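Local coordinates for PGRP-Hd - Peptidoglycan recognition protein homologue (Alvinella pompejana, PDB 3EP1), which probably binds bacterial peptidoglycan as an innate immune receptor of the peptidoglycan recognition protein family, whose fold is related to that of N-acetylmuramoyl-L-alanine amidases, at residues A[19-30]-A[97-108]; A[82-90]-A[125-135]. All blocks are in the same frame, centred on the assembly; numbering follows the deposited sequence.

Both contacts reach the same mixed sheet, through strands that flank one central strand: contact 1 ends on strand 26-33, contact 2 begins on strand 82-84, and strand 110-115 lies between them. Their centres are 20 Å apart, on opposite sides of the centre of the chain, and their nearest atoms come within about 5 Å without touching. Contact 1 joins loop 19-25 and the start of strand 26-33 to the loop 97-108, partly at the surface; contact 2 presses helix 126-141 against a hairpin and is the more deeply buried. Along the chain their segments alternate, so the two links overlap in sequence, in a fold that resembles that of N-acetylmuramoyl-L-alanine amidases.

Contact 1 (A[19-30]-A[97-108]); sequences QIKMNGRADEIF and GVVGQHTKGRDS
Lys21 and Val98 form an isolated antiparallel beta bridge, a non-hydrogen-bonded pair with CA atoms 4.5 Å apart, joining two loops of the peptidoglycan recognition fold. Two backbone bonds flank the pair. Val99 N meets Ile20 O at 3.0 Å with a C=O...N angle of 170°, almost head-on, whereas Met22 N reaches Gly97 O at 2.9 Å from well above the carbonyl plane. A water repeats the link beyond the bridge, accepting from Ile20 N and donating to Val99 O. Beside it the Met22 side chain bends at its last torsion, which turns CE against Val99 CG1 and the carbonyl oxygens of Asp107 and Ser108.

Further along, strand 26-33 faces the type II turn Thr103-Arg106. Thr103 CB sits over one face of the Phe30 ring, 4.3 Å from its centroid, as a CH-pi contact. The far rim of the ring, at CZ, points into the face of the Arg106 guanidinium, the planes 78° apart, and Phe30 CZ lies 3.6 Å from Arg106 CB. Glu28 OE1 forms a salt bridge to Arg106 NH1, the carboxylate and guanidinium planes steeply inclined (74°), and Glu28 OE2 has a second charged partner in Arg152. At Phe30, an alanine would remove the ring and is likely to leave the Arg106 guanidinium without the ring rim that backs one face, held mainly by Glu28, and Thr103 without its packing partner. Asp107, just after the turn, closes back on its start: OD1 accepts from His102 N, above the carboxylate plane, and, on the syn side, from Thr103 N at 2.9 Å.

Contact 2 (A[82-90]-A[125-135]); sequences FLIDQDGVI and SQALQDALSKL
Asp85 OD1 is gripped by two backbone N-H groups that approach from opposite faces of the carboxylate plane, Asp87 N at 3.0 Å and Val89 N at 2.8 Å, while the carbonyl O of the same residue rests on Leu128 across the contact. The first of these bonds makes an Asx turn; with the type I turn Asp85-Gly88 it shapes the hairpin loop between strands 82-84 and 90-92. Asp85 OD2 is held in turn by Tyr91 OH.

This loop lies on the first turn of helix 126-141. Ser125, the N-cap, accepts from Leu128 N at its OG (3.2 Å) and also donates from OG to Gln86 O, although that bond is modelled too short for its length to be trusted. Gly88 CA comes to 3.3 Å from Ala127 O, where a side chain would clash with that oxygen.

Below the loop, Ile84 spreads two branches over the helix. CG2 meets Ala131 CB at 3.8 Å and also Leu128 CG, and the straight outer chain (chi2 177°) carries CD1 on to Leu132. Ile90 CG1 packs on Ala131 CB from the neighbouring strand, and its CD1 reaches Leu135 CB. Leu135 CD1 stands over the centre of the Phe82 ring, 4.0 Å from the centroid and 3° off the normal, a CH-pi contact.

Strand 82-84 and the helix segment run roughly antiparallel (154°), with axes 9.5 Å apart. Val113 and Val115 of strand 110-115 continue the apolar bed under Leu135 and Leu128, Trp96 meets Phe82 edge-to-face, and helix 160-167 covers Leu132 through Phe162.

Contact 1 (A[19-30]-A[97-108])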
loop_
_atom_site.group_PDB
_atom_site.type_symbol
_atom_site.label_atom_id
_atom_site.label_comp_id
_atom_site.label_asym_id
_atom_site.label_seq_id
_atom_site.Cartn_x
_atom_site.Cartn_y
_atom_site.Cartn_z
ATOM N N GLN A 19 17.007 2.671 -16.997
ATOM C CA GLN A 19 15.730 2.375 -16.368
ATOM C C GLN A 19 14.625 2.305 -17.414
ATOM O O GLN A 19 14.286 3.309 -18.035
ATOM C CB GLN A 19 15.409 3.451 -15.330
ATOM C CG GLN A 19 14.034 3.330 -14.715
ATOM C CD GLN A 19 13.768 4.396 -13.668
ATOM O OE1 GLN A 19 14.468 4.474 -12.657
ATOM N NE2 GLN A 19 12.752 5.222 -13.903
ATOM N N ILE A 20 14.073 1.115 -17.622
ATOM C CA ILE A 20 13.005 0.953 -18.596
ATOM C C ILE A 20 11.661 0.929 -17.880
ATOM O O ILE A 20 11.401 0.047 -17.057
ATOM C CB ILE A 20 13.184 -0.350 -19.414
ATOM C CG1 ILE A 20 14.526 -0.309 -20.155
ATOM C CG2 ILE A 20 12.030 -0.514 -20.403
ATOM C CD1 ILE A 20 14.753 -1.471 -21.118
ATOM N N LYS A 21 10.814 1.909 -18.187
ATOM C CA LYS A 21 9.497 1.994 -17.562
ATOM C C LYS A 21 8.584 0.871 -18.022
ATOM O O LYS A 21 8.832 0.229 -19.035
ATOM C CB LYS A 21 8.858 3.354 -17.850
ATOM C CG LYS A 21 9.553 4.490 -17.114
ATOM C CD LYS A 21 8.867 5.821 -17.353
ATOM C CE LYS A 21 9.405 6.897 -16.413
ATOM N NZ LYS A 21 10.866 7.167 -16.593
ATOM N N MET A 22 7.525 0.633 -17.263
ATOM C CA MET A 22 6.596 -0.440 -17.581
ATOM C C MET A 22 5.219 0.072 -17.994
ATOM O O MET A 22 4.549 0.773 -17.227
ATOM C CB MET A 22 6.476 -1.362 -16.370
ATOM C CG MET A 22 5.527 -2.515 -16.545
ATOM S SD MET A 22 5.540 -3.586 -15.109
ATOM C CE MET A 22 6.845 -4.712 -15.575
ATOM N N ASN A 23 4.797 -0.288 -19.208
ATOM C CA ASN A 23 3.490 0.123 -19.724
ATOM C C ASN A 23 2.393 -0.774 -19.156
ATOM O O ASN A 23 2.314 -1.958 -19.492
ATOM C CB ASN A 23 3.477 0.056 -21.251
ATOM N N GLY A 24 1.552 -0.210 -18.295
ATOM C CA GLY A 24 0.471 -0.982 -17.715
ATOM C C GLY A 24 0.842 -1.635 -16.397
ATOM O O GLY A 24 2.026 -1.787 -16.074
ATOM N N ARG A 25 -0.173 -2.013 -15.626
ATOM C CA ARG A 25 0.062 -2.669 -14.354
ATOM C C ARG A 25 0.688 -4.028 -14.615
ATOM O O ARG A 25 0.756 -4.497 -15.762
ATOM C CB ARG A 25 -1.243 -2.874 -13.590
ATOM C CG ARG A 25 -1.900 -1.603 -13.108
ATOM C CD ARG A 25 -3.140 -1.309 -13.921
ATOM N NE ARG A 25 -4.060 -2.438 -13.877
ATOM C CZ ARG A 25 -5.320 -2.394 -14.299
ATOM N NH1 ARG A 25 -5.810 -1.274 -14.801
ATOM N NH2 ARG A 25 -6.090 -3.470 -14.207
ATOM N N ALA A 26 1.158 -4.653 -13.547
ATOM C CA ALA A 26 1.759 -5.967 -13.652
ATOM C C ALA A 26 0.632 -6.895 -13.266
ATOM O O ALA A 26 -0.089 -6.629 -12.304
ATOM C CB ALA A 26 2.925 -6.098 -12.683
ATOM N N ASP A 27 0.457 -7.967 -14.028
ATOM C CA ASP A 27 -0.603 -8.898 -13.734
ATOM C C ASP A 27 -0.089 -10.160 -13.067
ATOM O O ASP A 27 -0.867 -11.047 -12.733
ATOM C CB ASP A 27 -1.402 -9.214 -15.007
ATOM C CG ASP A 27 -0.546 -9.783 -16.122
ATOM O OD1 ASP A 27 0.545 -9.245 -16.394
ATOM O OD2 ASP A 27 -0.982 -10.764 -16.747
ATOM N N GLU A 28 1.223 -10.239 -12.857
ATOM C CA GLU A 28 1.784 -11.405 -12.181
ATOM C C GLU A 28 3.044 -11.128 -11.355
ATOM O O GLU A 28 3.875 -10.295 -11.710
ATOM C CB GLU A 28 2.024 -12.548 -13.183
ATOM C CG GLU A 28 2.896 -12.212 -14.379
ATOM C CD GLU A 28 2.714 -13.219 -15.504
ATOM O OE1 GLU A 28 3.387 -13.096 -16.548
ATOM O OE2 GLU A 28 1.884 -14.134 -15.335
ATOM N N ILE A 29 3.157 -11.826 -10.232
ATOM C CA ILE A 29 4.297 -11.676 -9.334
ATOM C C ILE A 29 5.146 -12.944 -9.342
ATOM O O ILE A 29 4.657 -14.026 -9.020
ATOM C CB ILE A 29 3.842 -11.414 -7.876
ATOM C CG1 ILE A 29 3.121 -10.067 -7.764
ATOM C CG2 ILE A 29 5.044 -11.430 -6.953
ATOM C CD1 ILE A 29 1.760 -10.008 -8.412
ATOM N N PHE A 30 6.415 -12.812 -9.706
ATOM C CA PHE A 30 7.310 -13.965 -9.736
ATOM C C PHE A 30 8.155 -14.032 -8.476
ATOM O O PHE A 30 8.872 -13.088 -8.158
ATOM C CB PHE A 30 8.212 -13.904 -10.973
ATOM C CG PHE A 30 7.478 -14.128 -12.260
ATOM C CD1 PHE A 30 6.865 -15.355 -12.519
ATOM C CD2 PHE A 30 7.360 -13.109 -13.196
ATOM C CE1 PHE A 30 6.142 -15.560 -13.690
ATOM C CE2 PHE A 30 6.637 -13.303 -14.376
ATOM C CZ PHE A 30 6.027 -14.531 -14.620
ATOM N N GLY A 97 6.593 0.053 -11.352
ATOM C CA GLY A 97 6.664 0.662 -12.669
ATOM C C GLY A 97 7.926 0.531 -13.501
ATOM O O GLY A 97 8.098 1.278 -14.460
ATOM N N VAL A 98 8.805 -0.401 -13.157
ATOM C CA VAL A 98 10.038 -0.593 -13.920
ATOM C C VAL A 98 10.248 -2.073 -14.238
ATOM O O VAL A 98 10.031 -2.926 -13.383
ATOM C CB VAL A 98 11.277 -0.086 -13.144
ATOM C CG1 VAL A 98 12.532 -0.314 -13.969
ATOM C CG2 VAL A 98 11.126 1.387 -12.807
ATOM N N VAL A 99 10.682 -2.371 -15.462
ATOM C CA VAL A 99 10.918 -3.755 -15.871
ATOM C C VAL A 99 12.197 -4.319 -15.250
ATOM O O VAL A 99 13.259 -3.692 -15.297
ATOM C CB VAL A 99 11.006 -3.888 -17.416
ATOM C CG1 VAL A 99 9.686 -3.468 -18.063
ATOM C CG2 VAL A 99 12.127 -3.025 -17.942
ATOM N N GLY A 100 12.082 -5.502 -14.649
ATOM C CA GLY A 100 13.235 -6.127 -14.034
ATOM C C GLY A 100 13.879 -7.132 -14.972
ATOM O O GLY A 100 13.540 -7.184 -16.154
ATOM N N GLN A 101 14.809 -7.918 -14.438
ATOM C CA GLN A 101 15.496 -8.963 -15.194
ATOM C C GLN A 101 15.624 -10.161 -14.249
ATOM O O GLN A 101 16.720 -10.561 -13.871
ATOM C CB GLN A 101 16.872 -8.459 -15.662
ATOM C CG GLN A 101 16.768 -7.395 -16.757
ATOM C CD GLN A 101 18.078 -6.677 -17.047
ATOM O OE1 GLN A 101 18.578 -5.911 -16.224
ATOM N NE2 GLN A 101 18.637 -6.927 -18.225
ATOM N N HIS A 102 14.473 -10.719 -13.885
ATOM C CA HIS A 102 14.373 -11.837 -12.949
ATOM C C HIS A 102 13.789 -13.129 -13.521
ATOM O O HIS A 102 14.132 -14.224 -13.075
ATOM C CB HIS A 102 13.540 -11.390 -11.749
ATOM C CG HIS A 102 12.296 -10.650 -12.132
ATOM N ND1 HIS A 102 11.160 -11.286 -12.582
ATOM C CD2 HIS A 102 12.029 -9.323 -12.187
ATOM C CE1 HIS A 102 10.248 -10.384 -12.899
ATOM N NE2 HIS A 102 10.750 -9.184 -12.669
ATOM N N THR A 103 12.891 -13.014 -14.490
ATOM C CA THR A 103 12.301 -14.204 -15.087
ATOM C C THR A 103 12.370 -14.079 -16.609
ATOM O O THR A 103 11.514 -13.457 -17.237
ATOM C CB THR A 103 10.842 -14.391 -14.632
ATOM O OG1 THR A 103 10.030 -13.356 -15.197
ATOM C CG2 THR A 103 10.745 -14.310 -13.126
ATOM N N LYS A 104 13.405 -14.679 -17.184
ATOM C CA LYS A 104 13.648 -14.619 -18.620
ATOM C C LYS A 104 12.391 -14.759 -19.454
ATOM O O LYS A 104 11.656 -15.738 -19.336
ATOM C CB LYS A 104 14.671 -15.681 -19.031
ATOM N N GLY A 105 12.150 -13.754 -20.287
ATOM C CA GLY A 105 10.995 -13.769 -21.162
ATOM C C GLY A 105 9.689 -13.271 -20.578
ATOM O O GLY A 105 8.764 -12.970 -21.333
ATOM N N ARG A 106 9.613 -13.153 -19.256
ATOM C CA ARG A 106 8.383 -12.719 -18.591
ATOM C C ARG A 106 8.498 -11.432 -17.754
ATOM O O ARG A 106 7.640 -11.159 -16.915
ATOM C CB ARG A 106 7.890 -13.841 -17.678
ATOM C CG ARG A 106 7.989 -15.235 -18.275
ATOM C CD ARG A 106 6.728 -15.638 -18.982
ATOM N NE ARG A 106 5.751 -16.229 -18.071
ATOM C CZ ARG A 106 4.551 -15.711 -17.815
ATOM N NH1 ARG A 106 4.174 -14.574 -18.399
ATOM N NH2 ARG A 106 3.717 -16.348 -16.992
ATOM N N ASP A 107 9.538 -10.639 -17.982
ATOM C CA ASP A 107 9.736 -9.426 -17.197
ATOM C C ASP A 107 8.872 -8.235 -17.566
ATOM O O ASP A 107 8.548 -7.426 -16.713
ATOM C CB ASP A 107 11.195 -8.994 -17.270
ATOM C CG ASP A 107 12.140 -10.065 -16.795
ATOM O OD1 ASP A 107 12.062 -10.441 -15.609
ATOM O OD2 ASP A 107 12.962 -10.530 -17.609
ATOM N N SER A 108 8.490 -8.135 -18.832
ATOM C CA SER A 108 7.720 -6.991 -19.315
ATOM C C SER A 108 6.434 -6.588 -18.597
ATOM O O SER A 108 6.123 -5.402 -18.532
ATOM C CB SER A 108 7.435 -7.158 -20.811
ATOM O OG SER A 108 6.904 -8.443 -21.079
HETATM O O HOH W 1 14.703 -1.688 -16.468
HETATM O O HOH W 2 6.364 -3.021 -20.486
#

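Contact 2 (A[82-90]-A[125-135])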
loop_
_atom_site.group_PDB
_atom_site.type_symbol
_atom_site.label_atom_id
_atom_site.label_comp_id
_atom_site.label_asym_id
_atom_site.label_seq_id
_atom_site.Cartn_x
_atom_site.Cartn_y
_atom_site.Cartn_z
ATOM N N PHE A 82 11.506 -5.809 -5.866
ATOM C CA PHE A 82 11.471 -5.745 -4.410
ATOM C C PHE A 82 12.110 -6.992 -3.813
ATOM O O PHE A 82 12.211 -8.023 -4.470
ATOM C CB PHE A 82 10.032 -5.672 -3.888
ATOM C CG PHE A 82 9.295 -4.428 -4.282
ATOM C CD1 PHE A 82 8.453 -4.425 -5.388
ATOM C CD2 PHE A 82 9.452 -3.254 -3.553
ATOM C CE1 PHE A 82 7.781 -3.273 -5.762
ATOM C CE2 PHE A 82 8.787 -2.099 -3.917
ATOM C CZ PHE A 82 7.948 -2.108 -5.028
ATOM N N LEU A 83 12.523 -6.894 -2.554
ATOM C CA LEU A 83 13.120 -8.017 -1.845
ATOM C C LEU A 83 12.576 -7.981 -0.420
ATOM O O LEU A 83 12.334 -6.910 0.125
ATOM C CB LEU A 83 14.649 -7.916 -1.838
ATOM C CG LEU A 83 15.383 -7.807 -3.178
ATOM C CD1 LEU A 83 15.412 -6.355 -3.627
ATOM C CD2 LEU A 83 16.805 -8.328 -3.031
ATOM N N ILE A 84 12.396 -9.150 0.181
ATOM C CA ILE A 84 11.835 -9.254 1.526
ATOM C C ILE A 84 12.671 -10.189 2.405
ATOM O O ILE A 84 12.999 -11.294 1.982
ATOM C CB ILE A 84 10.382 -9.805 1.438
ATOM C CG1 ILE A 84 9.581 -8.982 0.418
ATOM C CG2 ILE A 84 9.726 -9.805 2.810
ATOM C CD1 ILE A 84 8.158 -9.455 0.182
ATOM N N ASP A 85 13.030 -9.754 3.613
ATOM C CA ASP A 85 13.813 -10.616 4.499
ATOM C C ASP A 85 12.912 -11.372 5.473
ATOM O O ASP A 85 11.709 -11.132 5.533
ATOM C CB ASP A 85 14.901 -9.833 5.264
ATOM C CG ASP A 85 14.339 -8.805 6.233
ATOM O OD1 ASP A 85 13.176 -8.940 6.672
ATOM O OD2 ASP A 85 15.087 -7.863 6.577
ATOM N N GLN A 86 13.505 -12.273 6.246
ATOM C CA GLN A 86 12.752 -13.111 7.177
ATOM C C GLN A 86 12.080 -12.418 8.360
ATOM O O GLN A 86 11.259 -13.024 9.063
ATOM C CB GLN A 86 13.653 -14.262 7.633
ATOM C CG GLN A 86 14.145 -15.074 6.427
ATOM C CD GLN A 86 15.079 -16.207 6.786
ATOM O OE1 GLN A 86 16.067 -16.006 7.492
ATOM N NE2 GLN A 86 14.782 -17.410 6.294
ATOM N N ASP A 87 12.399 -11.143 8.561
ATOM C CA ASP A 87 11.786 -10.377 9.633
ATOM C C ASP A 87 10.693 -9.471 9.090
ATOM O O ASP A 87 10.208 -8.598 9.792
ATOM C CB ASP A 87 12.833 -9.545 10.377
ATOM C CG ASP A 87 13.740 -10.397 11.242
ATOM O OD1 ASP A 87 13.218 -11.170 12.072
ATOM O OD2 ASP A 87 14.976 -10.295 11.104
ATOM N N GLY A 88 10.310 -9.680 7.833
ATOM C CA GLY A 88 9.257 -8.876 7.237
ATOM C C GLY A 88 9.649 -7.518 6.679
ATOM O O GLY A 88 8.783 -6.727 6.310
ATOM N N VAL A 89 10.944 -7.237 6.613
ATOM C CA VAL A 89 11.410 -5.966 6.080
ATOM C C VAL A 89 11.377 -6.004 4.550
ATOM O O VAL A 89 11.902 -6.925 3.936
ATOM C CB VAL A 89 12.855 -5.672 6.555
ATOM C CG1 VAL A 89 13.315 -4.318 6.035
ATOM C CG2 VAL A 89 12.919 -5.720 8.086
ATOM N N ILE A 90 10.756 -5.005 3.936
ATOM C CA ILE A 90 10.671 -4.938 2.480
ATOM C C ILE A 90 11.665 -3.921 1.923
ATOM O O ILE A 90 11.701 -2.782 2.379
ATOM C CB ILE A 90 9.260 -4.517 2.013
ATOM C CG1 ILE A 90 8.206 -5.484 2.549
ATOM C CG2 ILE A 90 9.202 -4.500 0.503
ATOM C CD1 ILE A 90 6.772 -5.121 2.140
ATOM N N SER A 125 9.293 -17.541 7.419
ATOM C CA SER A 125 8.717 -17.037 8.665
ATOM C C SER A 125 7.371 -16.397 8.384
ATOM O O SER A 125 7.083 -16.000 7.253
ATOM C CB SER A 125 9.645 -16.003 9.309
ATOM O OG SER A 125 9.778 -14.842 8.507
ATOM N N GLN A 126 6.547 -16.288 9.417
ATOM C CA GLN A 126 5.237 -15.686 9.260
ATOM C C GLN A 126 5.408 -14.213 8.949
ATOM O O GLN A 126 4.599 -13.621 8.234
ATOM C CB GLN A 126 4.420 -15.846 10.541
ATOM C CG GLN A 126 3.011 -15.307 10.433
ATOM C CD GLN A 126 2.163 -16.087 9.444
ATOM O OE1 GLN A 126 1.976 -17.300 9.591
ATOM N NE2 GLN A 126 1.641 -15.396 8.433
ATOM N N ALA A 127 6.472 -13.626 9.492
ATOM C CA ALA A 127 6.756 -12.212 9.288
ATOM C C ALA A 127 6.994 -11.905 7.819
ATOM O O ALA A 127 6.575 -10.865 7.326
ATOM C CB ALA A 127 7.967 -11.804 10.110
ATOM N N LEU A 128 7.675 -12.821 7.135
ATOM C CA LEU A 128 7.985 -12.666 5.720
ATOM C C LEU A 128 6.711 -12.787 4.885
ATOM O O LEU A 128 6.498 -12.018 3.949
ATOM C CB LEU A 128 9.017 -13.721 5.296
ATOM C CG LEU A 128 9.650 -13.594 3.906
ATOM C CD1 LEU A 128 10.949 -14.384 3.873
ATOM C CD2 LEU A 128 8.692 -14.084 2.838
ATOM N N GLN A 129 5.864 -13.750 5.227
ATOM C CA GLN A 129 4.604 -13.942 4.514
ATOM C C GLN A 129 3.701 -12.720 4.584
ATOM O O GLN A 129 3.134 -12.313 3.575
ATOM C CB GLN A 129 3.846 -15.134 5.080
ATOM C CG GLN A 129 4.386 -16.472 4.643
ATOM C CD GLN A 129 3.632 -17.616 5.278
ATOM O OE1 GLN A 129 2.403 -17.665 5.233
ATOM N NE2 GLN A 129 4.364 -18.545 5.875
ATOM N N ASP A 130 3.561 -12.143 5.776
ATOM C CA ASP A 130 2.711 -10.969 5.952
ATOM C C ASP A 130 3.223 -9.786 5.143
ATOM O O ASP A 130 2.430 -9.035 4.585
ATOM C CB ASP A 130 2.618 -10.586 7.430
ATOM C CG ASP A 130 1.979 -11.677 8.272
ATOM O OD1 ASP A 130 2.479 -11.944 9.381
ATOM O OD2 ASP A 130 0.973 -12.272 7.828
ATOM N N ALA A 131 4.544 -9.619 5.089
ATOM C CA ALA A 131 5.136 -8.523 4.325
ATOM C C ALA A 131 4.818 -8.772 2.859
ATOM O O ALA A 131 4.444 -7.858 2.126
ATOM C CB ALA A 131 6.650 -8.473 4.537
ATOM N N LEU A 132 4.968 -10.025 2.446
ATOM C CA LEU A 132 4.675 -10.412 1.080
ATOM C C LEU A 132 3.228 -10.056 0.798
ATOM O O LEU A 132 2.918 -9.426 -0.205
ATOM C CB LEU A 132 4.887 -11.912 0.893
ATOM C CG LEU A 132 4.460 -12.509 -0.452
ATOM C CD1 LEU A 132 4.901 -11.612 -1.594
ATOM C CD2 LEU A 132 5.059 -13.898 -0.597
ATOM N N SER A 133 2.351 -10.455 1.709
ATOM C CA SER A 133 0.927 -10.182 1.576
ATOM C C SER A 133 0.659 -8.684 1.492
ATOM O O SER A 133 -0.113 -8.233 0.643
ATOM C CB SER A 133 0.168 -10.770 2.760
ATOM O OG SER A 133 -1.225 -10.604 2.580
ATOM N N LYS A 134 1.302 -7.914 2.367
ATOM C CA LYS A 134 1.121 -6.464 2.382
ATOM C C LYS A 134 1.569 -5.812 1.076
ATOM O O LYS A 134 0.864 -4.970 0.529
ATOM C CB LYS A 134 1.894 -5.844 3.553
ATOM C CG LYS A 134 1.762 -4.319 3.666
ATOM C CD LYS A 134 2.498 -3.776 4.902
ATOM C CE LYS A 134 3.987 -4.089 4.820
ATOM N NZ LYS A 134 4.685 -3.948 6.122
ATOM N N LEU A 135 2.744 -6.197 0.584
ATOM C CA LEU A 135 3.271 -5.629 -0.651
ATOM C C LEU A 135 2.272 -5.749 -1.808
ATOM O O LEU A 135 2.023 -4.802 -2.546
ATOM C CB LEU A 135 4.583 -6.325 -1.020
ATOM C CG LEU A 135 5.215 -5.943 -2.362
ATOM C CD1 LEU A 135 5.597 -4.479 -2.348
ATOM C CD2 LEU A 135 6.434 -6.797 -2.627
#